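Local coordinates for oxidoreductase, 2OG-Fe oxygenase family protein, putative, expressed (Oryza sativa subsp. japonica, PDB 5XOI) that probably acts as an iron- and 2-oxoglutarate-dependent dioxygenase of the AlkB family, the crystallised piece being its oxygenase domain, at residues L16-K21 / S184-I189; D23-I28 / P210-D215. All coordinates share one frame; numbering follows the deposited sequence.

Interaction 1 of 2, residues L16-K21 / S184-I189; sequences LKKFLK and SGDVLI
K17 and D186 meet through a salt bridge, NZ to OD2, at 2.6 Å. K17 CB is 4.1 Å from D186 OD1. CG leaves CB beside the backbone N, and the chain then bends at chi2 (-64°) and again at chi3. These bends bring CD and CE close to the carboxylate, the two side chains crossing obliquely. K17 CE is 3.5 Å from both D186 OD1 and D186 OD2. NZ ends on the syn side of OD2, a little out of the carboxylate plane. E183 also pairs with NZ, and its backbone N binds OD2. The other oxygen, D186 OD1, takes K18 N from its anti side at 2.9 Å. One buried carboxylate thus holds both a side chain and the backbone of the type II turn from L16 to F19. An alanine in place of D186 would probably leave K17 NZ without one of its two acidic mates and the K18 N-H without its acceptor.

The turn starts at L16, the last residue of strand 13-16, which pairs antiparallel with strand 187-190 in the major sheet of the double-stranded beta-helix (jelly-roll) fold of 2OG-Fe(II) oxygenases. L16 and V187 form a hydrogen-bonded pair. L16 N reaches V187 O at 2.7 Å, and V187 N returns a bond to L16 O. L20 N binds G185 O at 3.0 Å, on a lone pair. K18 NZ hydrogen-bonds to S184 O, in the carbonyl plane. On the apolar side, V187 CG2 touches both F19 CD2 and L20 CD2. L16 CD1 lies against I189 CG1, while L16 CD2 packs 3.6 Å above one face of the F19 ring, toward the rim. Helix 87-106 covers L16, F19, L20 and I189.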
ATOM      1  N   LEU A  16      -4.263   9.915  -4.723  1.00 16.17           N
ATOM      2  CA  LEU A  16      -3.744  11.226  -4.335  1.00 13.27           C
ATOM      3  C   LEU A  16      -2.368  11.379  -4.985  1.00 19.53           C
ATOM      4  O   LEU A  16      -1.378  10.792  -4.529  1.00 18.90           O
ATOM      5  CB  LEU A  16      -3.680  11.356  -2.815  1.00 13.30           C
ATOM      6  CG  LEU A  16      -4.998  11.226  -2.053  1.00 15.42           C
ATOM      7  CD1 LEU A  16      -5.277   9.757  -1.718  1.00 17.95           C
ATOM      8  CD2 LEU A  16      -4.960  12.018  -0.763  1.00 19.90           C
ATOM      9  N   LYS A  17      -2.306  12.157  -6.063  1.00 15.87           N
ATOM     10  CA  LYS A  17      -1.059  12.281  -6.813  1.00 16.35           C
ATOM     11  C   LYS A  17      -0.037  13.095  -6.029  1.00 23.80           C
ATOM     12  O   LYS A  17      -0.343  14.188  -5.542  1.00 19.57           O
ATOM     13  CB  LYS A  17      -1.309  12.939  -8.173  1.00 20.12           C
ATOM     14  CG  LYS A  17      -2.191  12.133  -9.113  1.00 20.25           C
ATOM     15  CD  LYS A  17      -1.556  10.814  -9.517  1.00 18.83           C
ATOM     16  CE  LYS A  17      -0.236  11.025 -10.242  1.00 22.48           C
ATOM     17  NZ  LYS A  17       0.449   9.731 -10.588  1.00 17.61           N
ATOM     18  N   LYS A  18       1.187  12.569  -5.931  1.00 19.67           N
ATOM     19  CA  LYS A  18       2.313  13.291  -5.325  1.00 21.67           C
ATOM     20  C   LYS A  18       1.957  13.815  -3.930  1.00 22.19           C
ATOM     21  O   LYS A  18       2.322  14.927  -3.541  1.00 19.37           O
ATOM     22  CB  LYS A  18       2.778  14.431  -6.237  1.00 24.95           C
ATOM     23  CG  LYS A  18       3.271  13.972  -7.615  1.00 35.31           C
ATOM     24  CD  LYS A  18       4.369  12.921  -7.498  1.00 33.32           C
ATOM     25  CE  LYS A  18       4.719  12.302  -8.863  1.00 40.08           C
ATOM     26  NZ  LYS A  18       6.064  11.619  -8.875  1.00 39.04           N
ATOM     27  N   PHE A  19       1.203  13.011  -3.178  1.00 19.95           N
ATOM     28  CA  PHE A  19       0.732  13.447  -1.867  1.00 18.44           C
ATOM     29  C   PHE A  19       1.871  13.524  -0.851  1.00 21.04           C
ATOM     30  O   PHE A  19       1.889  14.422   0.002  1.00 19.32           O
ATOM     31  CB  PHE A  19      -0.365  12.496  -1.383  1.00 16.29           C
ATOM     32  CG  PHE A  19      -1.082  12.955  -0.153  1.00 16.10           C
ATOM     33  CD1 PHE A  19      -1.993  13.998  -0.215  1.00 19.40           C
ATOM     34  CD2 PHE A  19      -0.862  12.328   1.066  1.00 18.19           C
ATOM     35  CE1 PHE A  19      -2.673  14.421   0.931  1.00 18.79           C
ATOM     36  CE2 PHE A  19      -1.531  12.743   2.218  1.00 19.05           C
ATOM     37  CZ  PHE A  19      -2.436  13.793   2.146  1.00 15.83           C
ATOM     38  N   LEU A  20       2.827  12.594  -0.919  1.00 17.38           N
ATOM     39  CA  LEU A  20       3.926  12.558   0.046  1.00 13.50           C
ATOM     40  C   LEU A  20       4.917  13.701  -0.192  1.00 20.34           C
ATOM     41  O   LEU A  20       5.460  13.843  -1.290  1.00 23.58           O
ATOM     42  CB  LEU A  20       4.650  11.212  -0.040  1.00 16.52           C
ATOM     43  CG  LEU A  20       3.783   9.992   0.274  1.00 13.64           C
ATOM     44  CD1 LEU A  20       4.571   8.677   0.101  1.00 19.27           C
ATOM     45  CD2 LEU A  20       3.236  10.090   1.683  1.00 16.48           C
ATOM     46  N   LYS A  21       5.178  14.493   0.853  1.00 21.58           N
ATOM     47  CA  LYS A  21       6.113  15.609   0.736  1.00 28.92           C
ATOM     48  C   LYS A  21       7.536  15.102   0.512  1.00 27.46           C
ATOM     49  O   LYS A  21       7.861  13.947   0.785  1.00 19.49           O
ATOM     50  CB  LYS A  21       6.101  16.484   1.993  1.00 32.24           C
ATOM     51  CG  LYS A  21       4.779  17.146   2.329  1.00 35.51           C
ATOM     52  CD  LYS A  21       5.012  18.205   3.399  1.00 47.25           C
ATOM     53  CE  LYS A  21       3.963  18.143   4.489  1.00 52.98           C
ATOM     54  NZ  LYS A  21       2.591  18.128   3.909  1.00 56.80           N
ATOM     55  N   SER A 184       6.130   7.710  -7.738  1.00 15.11           N
ATOM     56  CA  SER A 184       6.709   8.032  -6.434  1.00 13.52           C
ATOM     57  C   SER A 184       5.985   9.214  -5.790  1.00 14.54           C
ATOM     58  O   SER A 184       5.810  10.268  -6.412  1.00 17.30           O
ATOM     59  CB  SER A 184       8.199   8.347  -6.577  1.00 15.93           C
ATOM     60  OG  SER A 184       8.837   8.310  -5.313  1.00 16.46           O
ATOM     61  N   GLY A 185       5.584   9.032  -4.532  1.00 14.83           N
ATOM     62  CA  GLY A 185       4.828  10.006  -3.783  1.00 17.26           C
ATOM     63  C   GLY A 185       3.328   9.821  -3.828  1.00 18.97           C
ATOM     64  O   GLY A 185       2.621  10.433  -3.016  1.00 19.48           O
ATOM     65  N   ASP A 186       2.814   9.006  -4.748  1.00 14.94           N
ATOM     66  CA  ASP A 186       1.371   8.797  -4.827  1.00 16.25           C
ATOM     67  C   ASP A 186       0.867   8.017  -3.616  1.00 19.04           C
ATOM     68  O   ASP A 186       1.550   7.137  -3.078  1.00 17.75           O
ATOM     69  CB  ASP A 186       0.984   8.041  -6.094  1.00 12.54           C
ATOM     70  CG  ASP A 186       1.154   8.867  -7.376  1.00 13.97           C
ATOM     71  OD1 ASP A 186       1.474  10.075  -7.304  1.00 17.14           O
ATOM     72  OD2 ASP A 186       0.960   8.279  -8.468  1.00 16.98           O
ATOM     73  N   VAL A 187      -0.345   8.347  -3.182  1.00 13.75           N
ATOM     74  CA  VAL A 187      -1.043   7.574  -2.159  1.00 13.58           C
ATOM     75  C   VAL A 187      -2.364   7.125  -2.753  1.00 18.25           C
ATOM     76  O   VAL A 187      -3.104   7.938  -3.310  1.00 16.79           O
ATOM     77  CB  VAL A 187      -1.274   8.376  -0.865  1.00 13.35           C
ATOM     78  CG1 VAL A 187      -2.178   7.583   0.097  1.00 16.84           C
ATOM     79  CG2 VAL A 187       0.049   8.674  -0.200  1.00 12.98           C
ATOM     80  N   LEU A 188      -2.637   5.829  -2.671  1.00 15.45           N
ATOM     81  CA  LEU A 188      -3.872   5.246  -3.180  1.00 14.60           C
ATOM     82  C   LEU A 188      -4.687   4.741  -1.998  1.00 14.83           C
ATOM     83  O   LEU A 188      -4.133   4.122  -1.086  1.00 14.23           O
ATOM     84  CB  LEU A 188      -3.570   4.086  -4.136  1.00 13.92           C
ATOM     85  CG  LEU A 188      -4.782   3.298  -4.619  1.00 15.78           C
ATOM     86  CD1 LEU A 188      -5.617   4.152  -5.565  1.00 15.69           C
ATOM     87  CD2 LEU A 188      -4.331   2.019  -5.319  1.00 20.22           C
ATOM     88  N   ILE A 189      -5.992   5.014  -2.001  1.00 14.00           N
ATOM     89  CA  ILE A 189      -6.894   4.539  -0.954  1.00 14.38           C
ATOM     90  C   ILE A 189      -8.021   3.766  -1.617  1.00 13.27           C
ATOM     91  O   ILE A 189      -8.620   4.256  -2.573  1.00 18.14           O
ATOM     92  CB  ILE A 189      -7.467   5.700  -0.117  1.00 13.13           C
ATOM     93  CG1 ILE A 189      -6.337   6.527   0.495  1.00 14.86           C
ATOM     94  CG2 ILE A 189      -8.374   5.141   0.989  1.00 13.39           C
ATOM     95  CD1 ILE A 189      -6.805   7.610   1.431  1.00 19.07           C
TER

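Interaction 2 of 2, residues D23-I28 / P210-D215; sequences DDQVDI and PNWLTD
W212 and Q25 are brought together by their side-chain torsions. In W212, CG stands between the backbone N and the carbonyl carbon (chi1 62°). In Q25, CG lies beside the backbone N, and an extended chi2 carries CD outward from helix 22-37. The amide of Q25 arrives at the edge of the indole. Q25 NE2 is near the ring plane, 3.9 Å from W212 CH2 and about as far from W212 CZ2. The amide and ring planes are 70° apart. The contact with the ring is packing. The polar atoms of Q25 have other partners, the amide bonding to S184 and L20. These two bonds fix the rotation of the amide and satisfy its buried polar ends.

V26 comes to the same indole edge. V26 CG2 is 4.0 Å from W212 CZ3 and equally far from L213 CD1. The two methyls of L213 divide between the neighbours. The side chains of L213 and V26 slide past each other in opposite directions, CD1 against CG2, and L213 CD2 sits 3.4 Å from Q25 OE1. L213 CB lies over one face of the W212 ring, toward the rim. The ring of H22 also stacks with W212.

No hydrogen bond links the two segments. The segment axes approach to 10.2 Å, a spacing bridged by side chains alone. The crossing angle is -37°, and both helices run in broadly the same direction. P210 is the N-cap residue of the short helix 211-217. In sequence that helix falls between strands 198-205 and 223-229 of the jelly-roll fold. The contact packs it against helix 22-37.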
ATOM      1  N   ASP A  23      10.507  15.721   2.076  1.00 18.88           N
ATOM      2  CA  ASP A  23      11.264  15.215   3.214  1.00 24.98           C
ATOM      3  C   ASP A  23      10.613  13.969   3.796  1.00 21.79           C
ATOM      4  O   ASP A  23      11.300  13.134   4.391  1.00 25.09           O
ATOM      5  CB  ASP A  23      11.404  16.303   4.286  1.00 29.20           C
ATOM      6  CG  ASP A  23      12.591  17.233   4.032  1.00 28.35           C
ATOM      7  OD1 ASP A  23      13.488  16.869   3.243  1.00 29.31           O
ATOM      8  OD2 ASP A  23      12.635  18.332   4.632  1.00 31.09           O
ATOM      9  N   ASP A  24       9.295  13.831   3.632  1.00 25.38           N
ATOM     10  CA  ASP A  24       8.611  12.641   4.121  1.00 20.06           C
ATOM     11  C   ASP A  24       8.993  11.410   3.315  1.00 22.67           C
ATOM     12  O   ASP A  24       9.168  10.332   3.889  1.00 21.83           O
ATOM     13  CB  ASP A  24       7.102  12.841   4.089  1.00 23.40           C
ATOM     14  CG  ASP A  24       6.647  13.868   5.094  1.00 30.00           C
ATOM     15  OD1 ASP A  24       7.378  14.068   6.093  1.00 33.45           O
ATOM     16  OD2 ASP A  24       5.576  14.467   4.889  1.00 32.00           O
ATOM     17  N   GLN A  25       9.103  11.542   1.988  1.00 20.26           N
ATOM     18  CA  GLN A  25       9.561  10.419   1.170  1.00 22.31           C
ATOM     19  C   GLN A  25      10.966   9.999   1.579  1.00 19.57           C
ATOM     20  O   GLN A  25      11.260   8.807   1.734  1.00 19.81           O
ATOM     21  CB  GLN A  25       9.527  10.792  -0.314  1.00 18.87           C
ATOM     22  CG  GLN A  25       8.139  10.896  -0.919  1.00 21.47           C
ATOM     23  CD  GLN A  25       8.176  11.031  -2.429  1.00 28.16           C
ATOM     24  OE1 GLN A  25       8.728  10.178  -3.133  1.00 24.86           O
ATOM     25  NE2 GLN A  25       7.587  12.109  -2.939  1.00 27.03           N
ATOM     26  N   VAL A  26      11.856  10.972   1.761  1.00 17.76           N
ATOM     27  CA  VAL A  26      13.205  10.634   2.201  1.00 22.06           C
ATOM     28  C   VAL A  26      13.162   9.961   3.563  1.00 20.41           C
ATOM     29  O   VAL A  26      13.836   8.949   3.797  1.00 20.80           O
ATOM     30  CB  VAL A  26      14.089  11.889   2.219  1.00 21.00           C
ATOM     31  CG1 VAL A  26      15.481  11.543   2.744  1.00 22.36           C
ATOM     32  CG2 VAL A  26      14.154  12.483   0.830  1.00 16.45           C
ATOM     33  N   ASP A  27      12.354  10.502   4.475  1.00 18.85           N
ATOM     34  CA  ASP A  27      12.270   9.951   5.820  1.00 23.97           C
ATOM     35  C   ASP A  27      11.703   8.538   5.793  1.00 15.71           C
ATOM     36  O   ASP A  27      12.156   7.670   6.547  1.00 22.34           O
ATOM     37  CB  ASP A  27      11.407  10.864   6.692  1.00 25.91           C
ATOM     38  CG  ASP A  27      11.349  10.420   8.138  1.00 32.44           C
ATOM     39  OD1 ASP A  27      12.399  10.053   8.702  1.00 37.00           O
ATOM     40  OD2 ASP A  27      10.244  10.464   8.717  1.00 37.22           O
ATOM     41  N   ILE A  28      10.718   8.296   4.923  1.00 16.91           N
ATOM     42  CA  ILE A  28      10.099   6.976   4.846  1.00 19.60           C
ATOM     43  C   ILE A  28      11.109   5.951   4.349  1.00 20.48           C
ATOM     44  O   ILE A  28      11.225   4.859   4.910  1.00 19.14           O
ATOM     45  CB  ILE A  28       8.843   7.011   3.957  1.00 18.18           C
ATOM     46  CG1 ILE A  28       7.702   7.747   4.664  1.00 21.43           C
ATOM     47  CG2 ILE A  28       8.399   5.593   3.611  1.00 21.24           C
ATOM     48  CD1 ILE A  28       6.641   8.258   3.716  1.00 23.71           C
ATOM     49  N   PRO A 210      12.367   9.557  -9.066  1.00 18.57           N
ATOM     50  CA  PRO A 210      12.942  10.902  -9.194  1.00 20.56           C
ATOM     51  C   PRO A 210      14.402  10.920  -8.765  1.00 22.18           C
ATOM     52  O   PRO A 210      14.794  10.276  -7.789  1.00 19.30           O
ATOM     53  CB  PRO A 210      12.072  11.757  -8.267  1.00 19.12           C
ATOM     54  CG  PRO A 210      10.826  10.968  -8.065  1.00 28.60           C
ATOM     55  CD  PRO A 210      11.213   9.525  -8.159  1.00 23.15           C
ATOM     56  N   ASN A 211      15.208  11.675  -9.515  1.00 18.82           N
ATOM     57  CA  ASN A 211      16.640  11.738  -9.242  1.00 21.84           C
ATOM     58  C   ASN A 211      16.919  12.247  -7.835  1.00 22.17           C
ATOM     59  O   ASN A 211      17.809  11.736  -7.147  1.00 22.46           O
ATOM     60  CB  ASN A 211      17.327  12.634 -10.272  1.00 22.46           C
ATOM     61  CG  ASN A 211      18.826  12.745 -10.045  1.00 35.55           C
ATOM     62  OD1 ASN A 211      19.347  13.824  -9.743  1.00 39.27           O
ATOM     63  ND2 ASN A 211      19.528  11.628 -10.194  1.00 34.23           N
ATOM     64  N   TRP A 212      16.180  13.264  -7.389  1.00 21.48           N
ATOM     65  CA  TRP A 212      16.439  13.816  -6.062  1.00 22.22           C
ATOM     66  C   TRP A 212      16.200  12.774  -4.975  1.00 21.40           C
ATOM     67  O   TRP A 212      16.923  12.742  -3.973  1.00 22.75           O
ATOM     68  CB  TRP A 212      15.575  15.059  -5.823  1.00 23.86           C
ATOM     69  CG  TRP A 212      14.104  14.791  -5.849  1.00 19.55           C
ATOM     70  CD1 TRP A 212      13.266  14.936  -6.911  1.00 19.74           C
ATOM     71  CD2 TRP A 212      13.294  14.338  -4.755  1.00 21.68           C
ATOM     72  NE1 TRP A 212      11.981  14.601  -6.551  1.00 24.37           N
ATOM     73  CE2 TRP A 212      11.972  14.234  -5.230  1.00 21.49           C
ATOM     74  CE3 TRP A 212      13.559  14.026  -3.416  1.00 23.44           C
ATOM     75  CZ2 TRP A 212      10.920  13.807  -4.423  1.00 27.38           C
ATOM     76  CZ3 TRP A 212      12.508  13.611  -2.613  1.00 25.89           C
ATOM     77  CH2 TRP A 212      11.205  13.508  -3.122  1.00 25.61           C
ATOM     78  N   LEU A 213      15.211  11.899  -5.161  1.00 18.68           N
ATOM     79  CA  LEU A 213      14.942  10.885  -4.147  1.00 20.66           C
ATOM     80  C   LEU A 213      16.004   9.793  -4.163  1.00 23.07           C
ATOM     81  O   LEU A 213      16.490   9.372  -3.105  1.00 25.12           O
ATOM     82  CB  LEU A 213      13.553  10.287  -4.371  1.00 21.92           C
ATOM     83  CG  LEU A 213      13.148   9.228  -3.346  1.00 23.22           C
ATOM     84  CD1 LEU A 213      13.180   9.834  -1.945  1.00 24.09           C
ATOM     85  CD2 LEU A 213      11.773   8.650  -3.676  1.00 18.82           C
ATOM     86  N   THR A 214      16.374   9.319  -5.354  1.00 17.87           N
ATOM     87  CA  THR A 214      17.452   8.341  -5.452  1.00 19.32           C
ATOM     88  C   THR A 214      18.722   8.874  -4.810  1.00 20.35           C
ATOM     89  O   THR A 214      19.423   8.144  -4.096  1.00 23.42           O
ATOM     90  CB  THR A 214      17.703   8.002  -6.921  1.00 26.21           C
ATOM     91  OG1 THR A 214      16.523   7.405  -7.476  1.00 28.91           O
ATOM     92  CG2 THR A 214      18.876   7.043  -7.058  1.00 30.51           C
ATOM     93  N   ASP A 215      19.007  10.162  -5.023  1.00 16.15           N
ATOM     94  CA  ASP A 215      20.242  10.775  -4.541  1.00 21.01           C
ATOM     95  C   ASP A 215      20.193  11.033  -3.042  1.00 24.57           C
ATOM     96  O   ASP A 215      21.146  10.723  -2.320  1.00 27.92           O
ATOM     97  CB  ASP A 215      20.497  12.090  -5.279  1.00 26.07           C
ATOM     98  CG  ASP A 215      21.206  11.899  -6.608  1.00 43.31           C
ATOM     99  OD1 ASP A 215      21.410  10.740  -7.030  1.00 48.65           O
ATOM    100  OD2 ASP A 215      21.553  12.922  -7.233  1.00 47.41           O
TER

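In the fold
Interactions 1 and 2 are neighbours, with centres 13 Å apart, and Q25 joins them directly. Q25 OE1 lies 2.9 Å from S184 OG and Q25 NE2 3.2 Å from L20 O, both probable hydrogen bonds. One glutamine of 23-28 therefore meets both segments of interaction 1. L213 CD2 adds packing 3.4 Å from S184 OG. Neither contact forms the active site. The side chain of I189 is about 13 Å from the manganese ion, which is held by H139, D141 and H199. R223, which binds 2-oxoglutarate (absent from this model), has its side chain about 8 Å from that of S184 and about 9 Å from that of L213.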